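Long-range contact in peptidoglycan recognition protein 3 (PDB 4Z8I), which probably hydrolyses the amide bond between N-acetylmuramic acid and L-alanine in bacterial peptidoglycan, as a zinc amidase carrying a chitin-binding domain: residues L85-H93 against G191-H202. Residues are numbered along the deposited sequence; the frame is centred on the assembly and turned at random.
With ZN (zinc ion), chain B.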
ATOM      1  N   LEU A  85      17.415  -0.105  -5.325  1.00 43.16           N
ATOM      2  CA  LEU A  85      16.611   0.825  -4.542  1.00 44.08           C
ATOM      3  C   LEU A  85      17.188   2.236  -4.625  1.00 38.41           C
ATOM      4  O   LEU A  85      18.399   2.404  -4.773  1.00 61.66           O
ATOM      5  CB  LEU A  85      16.511   0.352  -3.087  1.00 29.99           C
ATOM      6  CG  LEU A  85      15.818  -0.998  -2.880  1.00 32.83           C
ATOM      7  CD1 LEU A  85      15.881  -1.434  -1.428  1.00 36.45           C
ATOM      8  CD2 LEU A  85      14.376  -0.938  -3.350  1.00 41.84           C
ATOM      9  N   PRO A  86      16.323   3.260  -4.546  1.00 32.32           N
ATOM     10  CA  PRO A  86      14.866   3.163  -4.410  1.00 39.51           C
ATOM     11  C   PRO A  86      14.185   2.893  -5.749  1.00 45.63           C
ATOM     12  O   PRO A  86      14.802   3.044  -6.803  1.00 57.83           O
ATOM     13  CB  PRO A  86      14.481   4.550  -3.902  1.00 31.36           C
ATOM     14  CG  PRO A  86      15.498   5.445  -4.509  1.00 24.51           C
ATOM     15  CD  PRO A  86      16.780   4.662  -4.533  1.00 27.38           C
ATOM     16  N   VAL A  87      12.920   2.495  -5.695  1.00 32.12           N
ATOM     17  CA  VAL A  87      12.181   2.113  -6.891  1.00 31.86           C
ATOM     18  C   VAL A  87      11.472   3.308  -7.536  1.00 38.04           C
ATOM     19  O   VAL A  87      10.852   4.121  -6.847  1.00 49.94           O
ATOM     20  CB  VAL A  87      11.190   0.966  -6.573  1.00 29.13           C
ATOM     21  CG1 VAL A  87      10.325   0.634  -7.771  1.00 39.55           C
ATOM     22  CG2 VAL A  87      11.944  -0.261  -6.089  1.00 30.87           C
ATOM     23  N   PRO A  88      11.591   3.427  -8.867  1.00 24.76           N
ATOM     24  CA  PRO A  88      11.008   4.516  -9.657  1.00 30.10           C
ATOM     25  C   PRO A  88       9.489   4.473  -9.719  1.00 45.18           C
ATOM     26  O   PRO A  88       8.860   5.528  -9.669  1.00 47.53           O
ATOM     27  CB  PRO A  88      11.557   4.264 -11.067  1.00 25.09           C
ATOM     28  CG  PRO A  88      12.742   3.410 -10.879  1.00 33.72           C
ATOM     29  CD  PRO A  88      12.470   2.570  -9.678  1.00 36.65           C
ATOM     30  N   LYS A  89       8.905   3.284  -9.837  1.00 33.71           N
ATOM     31  CA  LYS A  89       7.477   3.204 -10.129  1.00 39.08           C
ATOM     32  C   LYS A  89       6.699   2.102  -9.398  1.00 39.84           C
ATOM     33  O   LYS A  89       7.271   1.115  -8.946  1.00 41.98           O
ATOM     34  CB  LYS A  89       7.266   3.120 -11.644  1.00 43.99           C
ATOM     35  CG  LYS A  89       8.243   2.215 -12.372  1.00 37.52           C
ATOM     36  CD  LYS A  89       8.332   2.561 -13.858  1.00 27.37           C
ATOM     37  CE  LYS A  89       9.314   3.688 -14.111  1.00 51.94           C
ATOM     38  NZ  LYS A  89       9.528   3.936 -15.563  1.00 54.44           N
ATOM     39  N   VAL A  90       5.387   2.292  -9.282  1.00 35.77           N
ATOM     40  CA  VAL A  90       4.516   1.337  -8.598  1.00 35.79           C
ATOM     41  C   VAL A  90       3.447   0.824  -9.557  1.00 40.45           C
ATOM     42  O   VAL A  90       2.733   1.617 -10.178  1.00 35.29           O
ATOM     43  CB  VAL A  90       3.822   1.982  -7.383  1.00 36.68           C
ATOM     44  CG1 VAL A  90       2.967   0.963  -6.654  1.00 32.60           C
ATOM     45  CG2 VAL A  90       4.849   2.573  -6.440  1.00 30.38           C
ATOM     46  N   VAL A  91       3.343  -0.498  -9.681  1.00 33.26           N
ATOM     47  CA  VAL A  91       2.370  -1.111 -10.582  1.00 37.41           C
ATOM     48  C   VAL A  91       1.263  -1.786  -9.780  1.00 44.83           C
ATOM     49  O   VAL A  91       1.536  -2.548  -8.850  1.00 36.63           O
ATOM     50  CB  VAL A  91       3.038  -2.134 -11.524  1.00 33.10           C
ATOM     51  CG1 VAL A  91       2.038  -2.674 -12.524  1.00 31.72           C
ATOM     52  CG2 VAL A  91       4.203  -1.492 -12.252  1.00 28.44           C
ATOM     53  N   ILE A  92       0.014  -1.497 -10.137  1.00 37.94           N
ATOM     54  CA  ILE A  92      -1.132  -2.037  -9.415  1.00 37.53           C
ATOM     55  C   ILE A  92      -1.759  -3.211 -10.165  1.00 48.89           C
ATOM     56  O   ILE A  92      -2.012  -3.128 -11.370  1.00 33.22           O
ATOM     57  CB  ILE A  92      -2.193  -0.950  -9.165  1.00 33.98           C
ATOM     58  CG1 ILE A  92      -1.589   0.205  -8.366  1.00 39.32           C
ATOM     59  CG2 ILE A  92      -3.399  -1.529  -8.436  1.00 25.65           C
ATOM     60  CD1 ILE A  92      -1.117  -0.191  -6.980  1.00 24.61           C
ATOM     61  N   HIS A  93      -2.009  -4.300  -9.445  1.00 39.84           N
ATOM     62  CA  HIS A  93      -2.552  -5.514 -10.043  1.00 31.41           C
ATOM     63  C   HIS A  93      -3.856  -5.920  -9.378  1.00 38.83           C
ATOM     64  O   HIS A  93      -4.143  -5.499  -8.257  1.00 37.61           O
ATOM     65  CB  HIS A  93      -1.549  -6.661  -9.905  1.00 26.32           C
ATOM     66  CG  HIS A  93      -0.322  -6.500 -10.744  1.00 32.51           C
ATOM     67  ND1 HIS A  93      -0.227  -7.001 -12.024  1.00 41.69           N
ATOM     68  CD2 HIS A  93       0.863  -5.897 -10.488  1.00 31.70           C
ATOM     69  CE1 HIS A  93       0.961  -6.713 -12.521  1.00 33.61           C
ATOM     70  NE2 HIS A  93       1.641  -6.042 -11.609  1.00 30.78           N
ATOM     71  N   GLY A 191      12.342   5.020   1.955  1.00 40.78           N
ATOM     72  CA  GLY A 191      13.294   5.181   0.872  1.00 32.39           C
ATOM     73  C   GLY A 191      13.359   3.947  -0.014  1.00 39.60           C
ATOM     74  O   GLY A 191      14.334   3.746  -0.739  1.00 48.14           O
ATOM     75  N   LYS A 192      12.321   3.118   0.057  1.00 30.79           N
ATOM     76  CA  LYS A 192      12.203   1.951  -0.809  1.00 43.00           C
ATOM     77  C   LYS A 192      11.598   2.382  -2.138  1.00 38.92           C
ATOM     78  O   LYS A 192      11.885   1.806  -3.191  1.00 25.48           O
ATOM     79  CB  LYS A 192      11.310   0.892  -0.163  1.00 32.08           C
ATOM     80  CG  LYS A 192      11.778   0.416   1.198  1.00 35.20           C
ATOM     81  CD  LYS A 192      13.051  -0.410   1.099  1.00 38.38           C
ATOM     82  CE  LYS A 192      13.457  -0.947   2.468  1.00 28.48           C
ATOM     83  NZ  LYS A 192      14.552  -1.950   2.367  1.00 44.90           N
ATOM     84  N   ILE A 193      10.749   3.400  -2.068  1.00 27.36           N
ATOM     85  CA  ILE A 193      10.111   3.979  -3.240  1.00 31.15           C
ATOM     86  C   ILE A 193      10.445   5.466  -3.274  1.00 32.77           C
ATOM     87  O   ILE A 193      10.339   6.148  -2.252  1.00 44.62           O
ATOM     88  CB  ILE A 193       8.580   3.826  -3.167  1.00 21.23           C
ATOM     89  CG1 ILE A 193       8.198   2.394  -2.795  1.00 20.70           C
ATOM     90  CG2 ILE A 193       7.933   4.229  -4.476  1.00 30.74           C
ATOM     91  CD1 ILE A 193       6.717   2.199  -2.588  1.00 22.74           C
ATOM     92  N   ARG A 194      10.856   5.964  -4.437  1.00 35.74           N
ATOM     93  CA  ARG A 194      11.133   7.389  -4.604  1.00 34.51           C
ATOM     94  C   ARG A 194       9.897   8.219  -4.286  1.00 41.11           C
ATOM     95  O   ARG A 194       8.769   7.757  -4.459  1.00 50.33           O
ATOM     96  CB  ARG A 194      11.583   7.686  -6.035  1.00 56.75           C
ATOM     97  CG  ARG A 194      12.936   7.105  -6.394  1.00 60.63           C
ATOM     98  CD  ARG A 194      13.376   7.533  -7.784  1.00 61.11           C
ATOM     99  NE  ARG A 194      14.788   7.246  -8.017  1.00 78.47           N
ATOM    100  CZ  ARG A 194      15.776   8.080  -7.708  1.00 81.79           C
ATOM    101  NH1 ARG A 194      17.036   7.743  -7.952  1.00 79.19           N
ATOM    102  NH2 ARG A 194      15.503   9.253  -7.154  1.00 89.41           N
ATOM    103  N   SER A 195      10.111   9.442  -3.813  1.00 43.62           N
ATOM    104  CA  SER A 195       9.001  10.337  -3.517  1.00 35.29           C
ATOM    105  C   SER A 195       8.362  10.786  -4.823  1.00 37.49           C
ATOM    106  O   SER A 195       7.146  10.971  -4.904  1.00 48.31           O
ATOM    107  CB  SER A 195       9.481  11.543  -2.712  1.00 32.55           C
ATOM    108  OG  SER A 195      10.462  12.272  -3.427  1.00 55.59           O
ATOM    109  N   GLY A 196       9.187  10.952  -5.851  1.00 31.33           N
ATOM    110  CA  GLY A 196       8.691  11.308  -7.165  1.00 47.30           C
ATOM    111  C   GLY A 196       8.408  10.066  -7.987  1.00 55.89           C
ATOM    112  O   GLY A 196       8.788   9.983  -9.155  1.00 58.33           O
ATOM    113  N   TYR A 197       7.736   9.098  -7.369  1.00 43.66           N
ATOM    114  CA  TYR A 197       7.435   7.834  -8.028  1.00 43.23           C
ATOM    115  C   TYR A 197       6.284   7.979  -9.016  1.00 50.32           C
ATOM    116  O   TYR A 197       5.501   8.923  -8.937  1.00 52.01           O
ATOM    117  CB  TYR A 197       7.121   6.741  -6.996  1.00 34.83           C
ATOM    118  CG  TYR A 197       5.773   6.872  -6.324  1.00 41.67           C
ATOM    119  CD1 TYR A 197       4.644   6.267  -6.866  1.00 43.91           C
ATOM    120  CD2 TYR A 197       5.630   7.585  -5.138  1.00 22.93           C
ATOM    121  CE1 TYR A 197       3.412   6.381  -6.260  1.00 48.16           C
ATOM    122  CE2 TYR A 197       4.398   7.703  -4.524  1.00 38.34           C
ATOM    123  CZ  TYR A 197       3.295   7.099  -5.090  1.00 52.58           C
ATOM    124  OH  TYR A 197       2.067   7.209  -4.486  1.00 64.33           O
ATOM    125  N   SER A 198       6.187   7.037  -9.947  1.00 42.43           N
ATOM    126  CA  SER A 198       5.078   7.014 -10.889  1.00 37.37           C
ATOM    127  C   SER A 198       4.179   5.818 -10.606  1.00 37.70           C
ATOM    128  O   SER A 198       4.663   4.709 -10.377  1.00 32.86           O
ATOM    129  CB  SER A 198       5.591   6.966 -12.330  1.00 29.13           C
ATOM    130  OG  SER A 198       6.300   8.146 -12.656  1.00 55.60           O
ATOM    131  N   LEU A 199       2.871   6.046 -10.619  1.00 45.46           N
ATOM    132  CA  LEU A 199       1.914   4.979 -10.356  1.00 45.81           C
ATOM    133  C   LEU A 199       1.306   4.465 -11.657  1.00 40.95           C
ATOM    134  O   LEU A 199       0.765   5.240 -12.447  1.00 45.24           O
ATOM    135  CB  LEU A 199       0.807   5.469  -9.417  1.00 37.49           C
ATOM    136  CG  LEU A 199      -0.270   4.452  -9.033  1.00 39.30           C
ATOM    137  CD1 LEU A 199       0.262   3.462  -8.014  1.00 32.40           C
ATOM    138  CD2 LEU A 199      -1.510   5.147  -8.506  1.00 47.18           C
ATOM    139  N   TYR A 200       1.397   3.158 -11.878  1.00 39.11           N
ATOM    140  CA  TYR A 200       0.827   2.545 -13.074  1.00 45.10           C
ATOM    141  C   TYR A 200      -0.194   1.478 -12.708  1.00 34.57           C
ATOM    142  O   TYR A 200      -0.098   0.850 -11.652  1.00 34.11           O
ATOM    143  CB  TYR A 200       1.917   1.878 -13.925  1.00 24.85           C
ATOM    144  CG  TYR A 200       3.023   2.786 -14.402  1.00 45.82           C
ATOM    145  CD1 TYR A 200       4.060   3.156 -13.556  1.00 39.81           C
ATOM    146  CD2 TYR A 200       3.052   3.246 -15.710  1.00 50.53           C
ATOM    147  CE1 TYR A 200       5.076   3.978 -13.995  1.00 49.34           C
ATOM    148  CE2 TYR A 200       4.070   4.069 -16.156  1.00 57.51           C
ATOM    149  CZ  TYR A 200       5.080   4.429 -15.292  1.00 54.94           C
ATOM    150  OH  TYR A 200       6.100   5.244 -15.721  1.00 63.98           O
ATOM    151  N   GLY A 201      -1.168   1.271 -13.586  1.00 42.16           N
ATOM    152  CA  GLY A 201      -1.954   0.053 -13.558  1.00 48.14           C
ATOM    153  C   GLY A 201      -1.208  -0.942 -14.425  1.00 44.26           C
ATOM    154  O   GLY A 201      -0.374  -0.541 -15.235  1.00 53.88           O
ATOM    155  N   HIS A 202      -1.487  -2.231 -14.264  1.00 33.30           N
ATOM    156  CA  HIS A 202      -0.796  -3.251 -15.050  1.00 27.88           C
ATOM    157  C   HIS A 202      -1.027  -3.043 -16.548  1.00 49.04           C
ATOM    158  O   HIS A 202      -0.115  -3.219 -17.354  1.00 64.27           O
ATOM    159  CB  HIS A 202      -1.244  -4.651 -14.627  1.00 35.04           C
ATOM    160  CG  HIS A 202      -0.439  -5.757 -15.236  1.00 49.37           C
ATOM    161  ND1 HIS A 202      -0.803  -7.083 -15.137  1.00 53.64           N
ATOM    162  CD2 HIS A 202       0.717  -5.738 -15.942  1.00 47.10           C
ATOM    163  CE1 HIS A 202       0.090  -7.832 -15.759  1.00 59.84           C
ATOM    164  NE2 HIS A 202       1.022  -7.039 -16.258  1.00 42.06           N
TER
HETATM  165 ZN    ZN B 301      -1.575  -7.552 -13.401  0.95 44.88          ZN
HETATM  166  O   HOH W   1      -1.092  -9.436 -13.215  1.00 39.06           O
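The zinc site of this amidase sits at the C-terminal ends of two parallel strands, with H93 near the end of 87-94 and H202 just after 197-201, an edge strand of the mixed sheet. Each histidine gives its ND1 to the metal, H93 ND1 at 2.0 Å and H202 ND1 at the same length, while C210 and a water complete the coordination. The rings meet obliquely, planes at 56°, with H93 CE1 over one face of the H202 imidazole. H202 points its first side-chain bond toward the first strand, and its chi1 of -171°, with CG anti to the backbone N, places ND1 on the zinc. On the far side of H93, NE2 is hydrogen-bonded to H150 ND1, a second-shell contact that fixes the imidazole's rotation.

Behind the site, parallel pairing sets the spacing. V90 bonds to both flanking residues of L199: V90 N reaches S198 O at 2.8 Å, and Y200 N reaches V90 O at 2.7 Å, almost straight at 176°. I92 N then takes Y200 O. Toward helix 174-190, V90 CG2 lies 3.7 Å from Y197 CD1 and also meets I193 CG2, while L199 CD1 bridges V90 and I92. On the opposite face from V90 and L199, the Y200 ring turns its edge to K89, CE1 standing 3.3 Å from K89 CB; the lysine chain crosses the ring obliquely, without a hydrogen bond to OH. Were Y200 an alanine, K89 would probably lose its aromatic neighbour and be held less closely, though V154 also touches it. Beyond the corner at P88, V87 N bonds to K192 O. The pairing of V90 and I92 with 197-201 probably brings the histidines level, though the last bond, H202 N to I92 O, is weak. H93 ND1 and H202 ND1 lie 3.2 Å apart without a hydrogen bond, because both bind the zinc.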